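Spectinomycin 9-adenylyltransferase (PDB 6SXJ) catalyses the transfer of an adenylyl group from ATP to the 9-hydroxyl of spectinomycin, making bacteria resistant to this antibiotic but not to streptomycin. Local coordinates at residues E10-V15 with L47-V52; Q60-L65 with I121-L126; L82-L87 with Y108-Q113; E86-I91 with P102-I107. All blocks are in the same frame, centred on the assembly; numbering follows the deposited sequence.

Contact 1 of 4, residues E10-V15 with L47-V52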
# COMPACT_ATOMS: atom_id res chain seq x y z
N GLU A 10 -2.34 4.85 -20.46
CA GLU A 10 -0.93 5.09 -20.75
C GLU A 10 -0.09 4.97 -19.48
O GLU A 10 1.06 4.53 -19.53
CB GLU A 10 -0.72 6.46 -21.39
CG GLU A 10 -1.22 6.66 -22.82
CD GLU A 10 -1.39 8.15 -23.16
OE1 GLU A 10 -2.00 8.90 -22.36
OE2 GLU A 10 -0.90 8.58 -24.23
N GLN A 11 -0.63 5.40 -18.34
CA GLN A 11 0.07 5.24 -17.06
C GLN A 11 0.52 3.80 -16.88
O GLN A 11 1.71 3.52 -16.72
CB GLN A 11 -0.83 5.66 -15.90
CG GLN A 11 -0.90 7.15 -15.65
CD GLN A 11 -1.26 7.48 -14.24
OE1 GLN A 11 -2.45 7.52 -13.89
NE2 GLN A 11 -0.24 7.73 -13.38
N ILE A 12 -0.44 2.87 -16.97
CA ILE A 12 -0.11 1.46 -16.78
C ILE A 12 0.84 0.97 -17.86
O ILE A 12 1.78 0.22 -17.58
CB ILE A 12 -1.39 0.61 -16.74
CG1 ILE A 12 -2.30 1.10 -15.63
CG2 ILE A 12 -1.04 -0.85 -16.54
CD1 ILE A 12 -3.60 0.33 -15.53
N ASN A 13 0.62 1.40 -19.10
CA ASN A 13 1.43 0.88 -20.20
C ASN A 13 2.87 1.36 -20.11
O ASN A 13 3.80 0.59 -20.39
CB ASN A 13 0.81 1.29 -21.53
CG ASN A 13 1.21 0.36 -22.65
OD1 ASN A 13 1.96 0.75 -23.55
ND2 ASN A 13 0.72 -0.88 -22.60
N LYS A 14 3.08 2.62 -19.74
CA LYS A 14 4.44 3.13 -19.58
C LYS A 14 5.17 2.40 -18.46
O LYS A 14 6.37 2.13 -18.56
CB LYS A 14 4.42 4.63 -19.32
CG LYS A 14 4.82 5.48 -20.51
CD LYS A 14 3.99 6.75 -20.62
CE LYS A 14 4.18 7.47 -21.94
NZ LYS A 14 5.64 7.83 -22.18
N VAL A 15 4.46 2.06 -17.38
CA VAL A 15 5.09 1.31 -16.29
C VAL A 15 5.55 -0.05 -16.79
O VAL A 15 6.66 -0.50 -16.46
CB VAL A 15 4.12 1.17 -15.10
CG1 VAL A 15 4.69 0.19 -14.06
CG2 VAL A 15 3.85 2.53 -14.46
N LEU A 47 -2.68 3.20 -8.62
CA LEU A 47 -2.14 2.09 -9.40
C LEU A 47 -1.05 1.42 -8.57
O LEU A 47 0.05 1.97 -8.42
CB LEU A 47 -1.58 2.60 -10.72
CG LEU A 47 -2.54 3.21 -11.75
CD1 LEU A 47 -1.73 3.75 -12.92
CD2 LEU A 47 -3.54 2.16 -12.19
N ASP A 48 -1.33 0.21 -8.09
CA ASP A 48 -0.44 -0.53 -7.20
C ASP A 48 0.18 -1.69 -7.98
O ASP A 48 -0.53 -2.57 -8.46
CB ASP A 48 -1.19 -1.07 -5.99
CG ASP A 48 -1.78 0.04 -5.12
OD1 ASP A 48 -0.99 0.77 -4.48
OD2 ASP A 48 -3.03 0.16 -5.06
N PHE A 49 1.51 -1.70 -8.06
CA PHE A 49 2.23 -2.71 -8.82
C PHE A 49 3.11 -3.54 -7.89
O PHE A 49 3.85 -2.99 -7.06
CB PHE A 49 3.10 -2.08 -9.90
CG PHE A 49 2.33 -1.34 -10.95
CD1 PHE A 49 2.07 0.01 -10.82
CD2 PHE A 49 1.90 -2.00 -12.08
CE1 PHE A 49 1.40 0.69 -11.79
CE2 PHE A 49 1.21 -1.33 -13.05
CZ PHE A 49 0.95 0.02 -12.91
N LEU A 50 3.04 -4.86 -8.06
CA LEU A 50 4.01 -5.79 -7.47
C LEU A 50 4.83 -6.38 -8.60
O LEU A 50 4.28 -6.91 -9.58
CB LEU A 50 3.32 -6.90 -6.68
CG LEU A 50 4.24 -7.84 -5.91
CD1 LEU A 50 4.87 -7.11 -4.74
CD2 LEU A 50 3.46 -9.04 -5.43
N VAL A 51 6.16 -6.28 -8.48
CA VAL A 51 7.09 -6.74 -9.50
C VAL A 51 8.02 -7.76 -8.87
O VAL A 51 8.52 -7.57 -7.75
CB VAL A 51 7.89 -5.57 -10.11
CG1 VAL A 51 8.92 -6.08 -11.10
CG2 VAL A 51 6.95 -4.57 -10.76
N VAL A 52 8.27 -8.86 -9.58
CA VAL A 52 9.11 -9.94 -9.10
C VAL A 52 10.29 -10.10 -10.04
O VAL A 52 10.12 -10.14 -11.26
CB VAL A 52 8.33 -11.26 -8.98
CG1 VAL A 52 9.23 -12.36 -8.43
CG2 VAL A 52 7.11 -11.08 -8.09
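The ring of Phe49 meets Val15 over one face and Ile12 near its edge. Val15 CG1 sits above the middle of the ring, 3.8 Å from the centroid of Phe49 and only 7° off the ring normal, a CH-pi contact made tip to tip. Val15 CG1 is anti to the backbone N (chi1 171°), the rotamer that lowers this methyl onto the ring. At the rim, Ile12 CG2 lies near the plane of the ring, 4.2 Å from Phe49 CE2. Leu47, two residues earlier on the same strand, packs under the preceding turn of the helix. Leu47 CD1 fits between Gln11 CB, at 3.7 Å, and Ile12 CG1, while Leu47 CD2 lies against Ile12 CG1 and CD1, the side chains of Leu47 and Ile12 crossing at about a right angle. Beta-branched residues suit the helix here, since each offers short, stiff methyl arms: Val15 to the ring face, Ile12 to both the ring edge and Leu47. Gln11 presents its hydrocarbon part to Leu47 and spends its buried amide elsewhere, NE2 donating to Ile72 O and OE1 accepting from Arg83 N, so that both polar atoms of the amide are satisfied. Met32 of the adjacent strand 27-33 touches both Ile12 and Phe49 and extends the same core. The axes of the two segments run 20° apart, 10.5 Å from each other at closest approach. A helix laid almost parallel to a strand, covering one face of a mixed sheet, is typical of alpha/beta packing, here in the nucleotidyltransferase domain.

Contact 2 of 4, residues Q60-L65 with I121-L126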
# COMPACT_ATOMS: atom_id res chain seq x y z
N GLN A 60 22.22 1.58 -9.85
CA GLN A 60 21.88 2.28 -11.09
C GLN A 60 20.45 1.99 -11.50
O GLN A 60 19.66 2.91 -11.74
CB GLN A 60 22.84 1.87 -12.21
CG GLN A 60 24.21 2.54 -12.15
CD GLN A 60 25.07 2.18 -13.34
OE1 GLN A 60 24.74 1.29 -14.12
NE2 GLN A 60 26.19 2.89 -13.50
N SER A 61 20.08 0.70 -11.57
CA SER A 61 18.75 0.32 -12.03
C SER A 61 17.66 0.96 -11.18
O SER A 61 16.62 1.37 -11.70
CB SER A 61 18.61 -1.20 -12.02
OG SER A 61 19.52 -1.80 -12.93
N LYS A 62 17.89 1.07 -9.87
CA LYS A 62 16.90 1.70 -9.01
C LYS A 62 16.76 3.18 -9.31
O LYS A 62 15.65 3.71 -9.34
CB LYS A 62 17.26 1.48 -7.54
CG LYS A 62 17.39 0.02 -7.13
CD LYS A 62 17.99 -0.12 -5.74
CE LYS A 62 18.08 -1.58 -5.31
NZ LYS A 62 18.38 -1.71 -3.85
N GLU A 63 17.88 3.87 -9.54
CA GLU A 63 17.81 5.28 -9.91
C GLU A 63 17.07 5.46 -11.23
O GLU A 63 16.26 6.39 -11.38
CB GLU A 63 19.22 5.86 -9.99
CG GLU A 63 19.27 7.37 -10.12
CD GLU A 63 20.70 7.90 -10.18
OE1 GLU A 63 21.54 7.42 -9.39
OE2 GLU A 63 20.97 8.79 -11.02
N ILE A 64 17.33 4.58 -12.20
CA ILE A 64 16.62 4.65 -13.47
C ILE A 64 15.12 4.53 -13.24
O ILE A 64 14.33 5.35 -13.71
CB ILE A 64 17.12 3.56 -14.43
CG1 ILE A 64 18.63 3.64 -14.63
CG2 ILE A 64 16.40 3.68 -15.77
CD1 ILE A 64 19.19 2.46 -15.41
N LEU A 65 14.72 3.48 -12.51
CA LEU A 65 13.30 3.28 -12.22
C LEU A 65 12.70 4.52 -11.59
O LEU A 65 11.62 4.98 -12.00
CB LEU A 65 13.12 2.07 -11.30
CG LEU A 65 13.48 0.71 -11.87
CD1 LEU A 65 13.09 -0.38 -10.89
CD2 LEU A 65 12.79 0.48 -13.23
N ILE A 121 18.06 6.40 -2.12
CA ILE A 121 18.06 5.27 -3.04
C ILE A 121 17.57 4.06 -2.26
O ILE A 121 18.29 3.58 -1.37
CB ILE A 121 19.46 5.08 -3.64
CG1 ILE A 121 19.47 3.87 -4.57
CG2 ILE A 121 20.50 4.98 -2.52
CD1 ILE A 121 19.02 4.20 -5.98
N PRO A 122 16.38 3.52 -2.54
CA PRO A 122 15.90 2.38 -1.75
C PRO A 122 16.90 1.24 -1.73
O PRO A 122 17.38 0.79 -2.77
CB PRO A 122 14.59 2.00 -2.45
CG PRO A 122 14.10 3.29 -3.04
CD PRO A 122 15.36 4.01 -3.49
N GLN A 123 17.24 0.79 -0.53
CA GLN A 123 18.12 -0.35 -0.31
C GLN A 123 17.29 -1.51 0.20
O GLN A 123 16.17 -1.33 0.68
CB GLN A 123 19.23 -0.00 0.69
CG GLN A 123 20.27 0.96 0.12
CD GLN A 123 20.81 0.51 -1.22
OE1 GLN A 123 21.05 -0.68 -1.44
NE2 GLN A 123 20.99 1.45 -2.14
N LYS A 124 17.84 -2.72 0.08
CA LYS A 124 17.17 -3.89 0.61
C LYS A 124 16.78 -3.63 2.06
O LYS A 124 17.61 -3.22 2.87
CB LYS A 124 18.07 -5.12 0.51
CG LYS A 124 17.48 -6.37 1.16
CD LYS A 124 16.31 -6.95 0.37
CE LYS A 124 16.71 -7.40 -1.03
NZ LYS A 124 18.12 -7.90 -1.11
N GLU A 125 15.51 -3.87 2.38
CA GLU A 125 15.03 -3.64 3.73
C GLU A 125 13.98 -4.67 4.07
O GLU A 125 13.46 -5.38 3.20
CB GLU A 125 14.47 -2.22 3.90
CG GLU A 125 13.65 -1.74 2.71
CD GLU A 125 12.88 -0.47 2.99
OE1 GLU A 125 12.26 -0.37 4.08
OE2 GLU A 125 12.87 0.43 2.12
N LEU A 126 13.66 -4.75 5.36
CA LEU A 126 12.60 -5.61 5.86
C LEU A 126 11.37 -4.75 6.06
O LEU A 126 11.47 -3.63 6.58
CB LEU A 126 13.02 -6.28 7.17
CG LEU A 126 14.00 -7.45 7.05
CD1 LEU A 126 13.27 -8.73 6.65
CD2 LEU A 126 15.12 -7.16 6.05
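Glu63 and Ile121 bring the backbones closest, 6.9 Å between their CA atoms, where segment 60-65 of helix 59-69 passes the irregular chain leading into strand 125-126. Ile121 reaches over this gap with its longer branch: CG1 is anti to the backbone N, and chi2 of 85° turns CD1 to lie 3.6 Å from Lys62 CB. The same methyl also rests against the helix backbone, 3.8 Å from Glu63 N. Lys62 is fully extended beyond CG, a shape that carries its ammonium across the interface to Pro122. There Lys62 NZ donates to Pro122 O at 2.9 Å, with a C=O...N angle of 140° and the donor tilted 19° from the carbonyl plane. A proline has no N-H to give, but its carbonyl remains a good acceptor. Gln123 OE1 stands 3.7 Å from Lys62 NZ, near but not bonded; the amide of Gln123 instead donates through NE2 to Asp59. Lysine suits this buried position because its methylenes pack against Phe106 while its end stays polar. Lys124 NZ, paired with Glu94, lies 6.8 Å from Lys62 NZ, and Glu105 makes weak, long ion pairs with both lysines, which probably eases the repulsion between two like charges.

Contact 3 of 4, residues L82-L87 with Y108-Q113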
# COMPACT_ATOMS: atom_id res chain seq x y z
N LEU A 82 -3.89 12.63 -12.91
CA LEU A 82 -3.10 11.42 -12.84
C LEU A 82 -3.42 10.64 -11.57
O LEU A 82 -4.03 11.15 -10.63
CB LEU A 82 -1.61 11.75 -12.86
CG LEU A 82 -0.88 11.96 -14.18
CD1 LEU A 82 0.58 12.33 -13.84
CD2 LEU A 82 -0.94 10.74 -15.06
N ARG A 83 -3.02 9.37 -11.56
CA ARG A 83 -3.12 8.53 -10.37
C ARG A 83 -1.75 8.38 -9.72
O ARG A 83 -0.72 8.51 -10.38
CB ARG A 83 -3.68 7.15 -10.73
CG ARG A 83 -4.91 7.20 -11.65
CD ARG A 83 -5.29 5.81 -12.14
NE ARG A 83 -6.58 5.78 -12.83
CZ ARG A 83 -7.74 5.58 -12.22
NH1 ARG A 83 -7.79 5.39 -10.91
NH2 ARG A 83 -8.86 5.56 -12.94
N TYR A 84 -1.75 8.10 -8.42
CA TYR A 84 -0.50 7.74 -7.76
C TYR A 84 -0.05 6.37 -8.24
O TYR A 84 -0.86 5.44 -8.34
CB TYR A 84 -0.68 7.70 -6.24
CG TYR A 84 -0.86 9.03 -5.57
CD1 TYR A 84 0.11 10.02 -5.65
CD2 TYR A 84 -2.01 9.30 -4.84
CE1 TYR A 84 -0.07 11.24 -5.03
CE2 TYR A 84 -2.20 10.51 -4.23
CZ TYR A 84 -1.22 11.47 -4.31
OH TYR A 84 -1.42 12.69 -3.68
N ILE A 85 1.23 6.23 -8.53
CA ILE A 85 1.85 4.94 -8.78
C ILE A 85 2.61 4.51 -7.52
O ILE A 85 3.44 5.26 -7.01
CB ILE A 85 2.79 4.98 -9.99
CG1 ILE A 85 1.98 5.19 -11.29
CG2 ILE A 85 3.59 3.69 -10.10
CD1 ILE A 85 2.85 5.47 -12.45
N GLU A 86 2.33 3.30 -7.05
CA GLU A 86 3.09 2.65 -6.00
C GLU A 86 3.60 1.34 -6.58
O GLU A 86 2.81 0.57 -7.14
CB GLU A 86 2.21 2.41 -4.78
CG GLU A 86 2.90 2.47 -3.45
CD GLU A 86 1.90 2.49 -2.32
OE1 GLU A 86 1.19 3.51 -2.16
OE2 GLU A 86 1.78 1.47 -1.62
N LEU A 87 4.90 1.11 -6.48
CA LEU A 87 5.51 -0.07 -7.08
C LEU A 87 6.53 -0.67 -6.13
O LEU A 87 7.47 0.01 -5.73
CB LEU A 87 6.18 0.27 -8.41
CG LEU A 87 6.74 -0.91 -9.21
CD1 LEU A 87 6.43 -0.73 -10.71
CD2 LEU A 87 8.22 -1.05 -9.01
N TYR A 108 9.06 2.21 -5.22
CA TYR A 108 8.67 3.53 -5.70
C TYR A 108 7.40 3.93 -4.97
O TYR A 108 6.43 3.17 -4.93
CB TYR A 108 8.42 3.59 -7.21
CG TYR A 108 8.15 5.03 -7.61
CD1 TYR A 108 9.18 5.85 -8.06
CD2 TYR A 108 6.89 5.59 -7.48
CE1 TYR A 108 8.95 7.17 -8.39
CE2 TYR A 108 6.65 6.91 -7.81
CZ TYR A 108 7.69 7.70 -8.25
OH TYR A 108 7.45 9.02 -8.57
N GLY A 109 7.41 5.14 -4.40
CA GLY A 109 6.28 5.68 -3.68
C GLY A 109 6.41 7.18 -3.53
O GLY A 109 7.51 7.68 -3.29
N GLU A 110 5.30 7.91 -3.68
CA GLU A 110 5.38 9.36 -3.71
C GLU A 110 5.69 9.96 -2.34
O GLU A 110 6.22 11.07 -2.29
CB GLU A 110 4.07 9.95 -4.24
CG GLU A 110 3.87 9.75 -5.74
CD GLU A 110 4.97 10.40 -6.57
OE1 GLU A 110 5.47 11.47 -6.17
OE2 GLU A 110 5.34 9.82 -7.61
N TRP A 111 5.37 9.26 -1.25
CA TRP A 111 5.77 9.73 0.07
C TRP A 111 7.28 9.81 0.22
O TRP A 111 7.76 10.41 1.19
CB TRP A 111 5.20 8.83 1.17
CG TRP A 111 5.73 7.42 1.13
CD1 TRP A 111 6.78 6.92 1.82
CD2 TRP A 111 5.20 6.33 0.35
NE1 TRP A 111 6.96 5.59 1.52
CE2 TRP A 111 6.00 5.20 0.63
CE3 TRP A 111 4.13 6.21 -0.54
CZ2 TRP A 111 5.77 3.97 0.04
CZ3 TRP A 111 3.91 4.98 -1.13
CH2 TRP A 111 4.72 3.88 -0.84
N LEU A 112 8.03 9.24 -0.72
CA LEU A 112 9.48 9.23 -0.70
C LEU A 112 10.10 10.24 -1.66
O LEU A 112 11.33 10.26 -1.81
CB LEU A 112 9.99 7.83 -1.05
CG LEU A 112 9.79 6.68 -0.06
CD1 LEU A 112 10.08 5.36 -0.77
CD2 LEU A 112 10.69 6.86 1.16
N GLN A 113 9.29 11.08 -2.30
CA GLN A 113 9.81 11.95 -3.35
C GLN A 113 10.84 12.94 -2.80
O GLN A 113 11.92 13.11 -3.36
CB GLN A 113 8.67 12.67 -4.05
CG GLN A 113 9.03 13.25 -5.42
CD GLN A 113 9.43 12.20 -6.42
OE1 GLN A 113 10.62 12.01 -6.69
NE2 GLN A 113 8.44 11.51 -6.98
O HOH W 1 2.82 6.59 -4.71
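Leu87 and Tyr108 form the tight part of this contact, an antiparallel hydrogen-bonded pair at the end of the hairpin. Leu87 N donates to Tyr108 O at 3.0 Å, nearly straight at 173°, and Tyr108 N returns a bond of 2.8 Å to Leu87 O. Their CB atoms lie on the same face of the sheet. Tyr108 CG is anti to the backbone N (chi1 -174°), and farther along the ring its edge passes Ile85 O, with CD2 at 3.5 Å and the oxygen in the plane of the ring. Beyond this pair the strands part. Where a direct bond would be expected, a water fills in, donating to Ile85 O and accepting from Glu110 N. Glu110 CG touches Tyr84 CD1 obliquely at 3.8 Å. On the outer, more exposed side, Trp111 turns the edge of its six-membered ring to Glu86: Trp111 CZ3 is 3.3 Å from Glu86 OE1, with ring and carboxylate planes 88° apart, so that ring C-H groups point at the acid. Gly109 CA lies 3.5 Å from the plane of the indole, offset toward its rim; Trp111 CH2 stands where a CB would begin. Glu110 keeps its carboxylate on the buried side. Gln113 NE2 comes to its OE1 on the syn side but well out of the carboxylate plane, at 3.1 Å, and OE2 accepts from Tyr108 OH, in a very short bond whose exact length is doubtful, and is also bonded to Ser73 OG. So many polar partners around one buried acid would probably stabilise its negative charge.

Contact 4 of 4, residues E86-I91 with P102-I107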
# COMPACT_ATOMS: atom_id res chain seq x y z
N GLU A 86 2.33 3.30 -7.05
CA GLU A 86 3.09 2.65 -6.00
C GLU A 86 3.60 1.34 -6.58
O GLU A 86 2.81 0.57 -7.14
CB GLU A 86 2.21 2.41 -4.78
CG GLU A 86 2.90 2.47 -3.45
CD GLU A 86 1.90 2.49 -2.32
OE1 GLU A 86 1.19 3.51 -2.16
OE2 GLU A 86 1.78 1.47 -1.62
N LEU A 87 4.90 1.11 -6.48
CA LEU A 87 5.51 -0.07 -7.08
C LEU A 87 6.53 -0.67 -6.13
O LEU A 87 7.47 0.01 -5.73
CB LEU A 87 6.18 0.27 -8.41
CG LEU A 87 6.74 -0.91 -9.21
CD1 LEU A 87 6.43 -0.73 -10.71
CD2 LEU A 87 8.22 -1.05 -9.01
N THR A 88 6.37 -1.97 -5.84
CA THR A 88 7.27 -2.73 -4.99
C THR A 88 7.92 -3.84 -5.79
O THR A 88 7.26 -4.49 -6.62
CB THR A 88 6.52 -3.34 -3.80
OG1 THR A 88 5.92 -2.31 -3.02
CG2 THR A 88 7.47 -4.15 -2.93
N ILE A 89 9.20 -4.08 -5.53
CA ILE A 89 9.96 -5.14 -6.18
C ILE A 89 10.42 -6.12 -5.12
O ILE A 89 11.01 -5.72 -4.11
CB ILE A 89 11.18 -4.57 -6.95
CG1 ILE A 89 10.72 -3.50 -7.94
CG2 ILE A 89 11.93 -5.69 -7.65
CD1 ILE A 89 11.83 -2.92 -8.79
N ILE A 90 10.15 -7.40 -5.35
CA ILE A 90 10.66 -8.47 -4.51
C ILE A 90 11.48 -9.43 -5.38
O ILE A 90 11.24 -9.57 -6.58
CB ILE A 90 9.54 -9.24 -3.79
CG1 ILE A 90 8.46 -9.68 -4.79
CG2 ILE A 90 8.93 -8.38 -2.69
CD1 ILE A 90 7.46 -10.65 -4.21
N ILE A 91 12.46 -10.06 -4.74
CA ILE A 91 13.24 -11.14 -5.34
C ILE A 91 12.56 -12.45 -4.98
O ILE A 91 12.25 -12.69 -3.81
CB ILE A 91 14.69 -11.13 -4.84
CG1 ILE A 91 15.30 -9.74 -5.04
CG2 ILE A 91 15.51 -12.19 -5.55
CD1 ILE A 91 16.81 -9.71 -4.94
N PRO A 102 9.21 -9.76 5.61
CA PRO A 102 9.88 -10.19 4.37
C PRO A 102 10.85 -9.14 3.84
O PRO A 102 10.82 -7.97 4.21
CB PRO A 102 8.72 -10.42 3.40
CG PRO A 102 7.65 -9.47 3.87
CD PRO A 102 7.83 -9.28 5.36
N LYS A 103 11.72 -9.61 2.95
CA LYS A 103 12.69 -8.74 2.31
C LYS A 103 12.07 -8.03 1.10
O LYS A 103 11.34 -8.62 0.31
CB LYS A 103 13.91 -9.54 1.87
CG LYS A 103 14.81 -10.01 3.04
CD LYS A 103 15.73 -11.16 2.58
CE LYS A 103 16.05 -12.13 3.71
NZ LYS A 103 16.03 -13.56 3.25
N GLN A 104 12.40 -6.74 0.98
CA GLN A 104 11.88 -5.85 -0.04
C GLN A 104 13.06 -5.22 -0.76
O GLN A 104 13.90 -4.57 -0.12
CB GLN A 104 10.98 -4.78 0.59
CG GLN A 104 10.58 -3.65 -0.36
CD GLN A 104 9.69 -2.62 0.32
OE1 GLN A 104 8.54 -2.91 0.67
NE2 GLN A 104 10.21 -1.42 0.51
N GLU A 105 13.13 -5.39 -2.08
CA GLU A 105 14.29 -4.97 -2.86
C GLU A 105 14.24 -3.50 -3.27
O GLU A 105 15.29 -2.89 -3.47
CB GLU A 105 14.41 -5.83 -4.12
CG GLU A 105 15.43 -5.32 -5.13
CD GLU A 105 16.86 -5.55 -4.67
OE1 GLU A 105 17.04 -6.21 -3.63
OE2 GLU A 105 17.80 -5.09 -5.33
N PHE A 106 13.05 -2.94 -3.44
CA PHE A 106 12.92 -1.60 -4.00
C PHE A 106 11.48 -1.17 -3.83
O PHE A 106 10.56 -1.99 -3.87
CB PHE A 106 13.32 -1.58 -5.48
CG PHE A 106 13.04 -0.27 -6.16
CD1 PHE A 106 13.96 0.76 -6.09
CD2 PHE A 106 11.87 -0.07 -6.88
CE1 PHE A 106 13.72 1.97 -6.72
CE2 PHE A 106 11.62 1.14 -7.51
CZ PHE A 106 12.55 2.16 -7.43
N ILE A 107 11.29 0.13 -3.63
CA ILE A 107 9.96 0.71 -3.53
C ILE A 107 9.97 2.05 -4.25
O ILE A 107 10.78 2.92 -3.92
CB ILE A 107 9.50 0.88 -2.07
CG1 ILE A 107 8.21 1.69 -2.00
CG2 ILE A 107 10.61 1.55 -1.25
CD1 ILE A 107 6.96 0.92 -2.48
O HOH W 2 6.37 -2.07 -0.45
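A classic beta bulge interrupts the hairpin of strands 85-91 and 103-108, where Glu105 and Phe106 both face Ile89. Ile89 N donates to Phe106 O at 3.0 Å, and Ile89 O accepts from Glu105 N, also at 3.0 Å, so a single residue bonds to two consecutive ones. Beside the bulge, Thr88 and Ile107 are a non-hydrogen-bonded pair, flanked by a CA-H...O contact, Ile107 CA lying 3.4 Å from Leu87 O. Ile89 and Phe106 share a face, with Ile89 CD1 3.4 Å from Phe106 CD2, oblique to the ring, and Leu87 CD2 near the ring plane at its edge. Bulky apolar residues suit this face, which Leu65 and Ile66 of helix 59-69 cover. On the other face Ile107 CD1 touches Thr88 OG1, which is linked by a water to Gln104: the water lies 2.6 Å from Thr88 OG1 and donates to Gln104 OE1. That oxygen also accepts from Asn127 ND2, so the buried amide oxygen has two donors, the water and Asn127. Glu105 has its CG anti to the backbone N (chi1 170°); beyond it OE1 comes 3.7 Å from Ile91 CD1, while OE2 accepts from Leu57 N. An extra residue that accentuates strand twist is typical of such bulges, here in an antiparallel hairpin within the mixed sheet of the nucleotidyltransferase domain.

Overall arrangement
All four contacts meet on one mixed sheet. Contacts 3 and 4 share Glu86 and Leu87 on strand 85-91, and contact 1 joins them through the neighbouring strand, with Phe49 N 2.8 Å from Glu86 O and Val51 N 2.8 Å from Thr88 O. Contact 2 lies at the edge of the sheet formed by strand 125-126, where Glu125 O is 2.8 Å from Gln104 N; its centre is 9 Å from that of contact 4 but about 17 Å from that of contact 1. Asp46 and Asp48 match the paired aspartates that bind metal in related nucleotidyltransferases; with Glu86 beside Asp48, the strands of contacts 1, 3 and 4 probably carry active-site acids, Asp48 pointing away from helix 8-23.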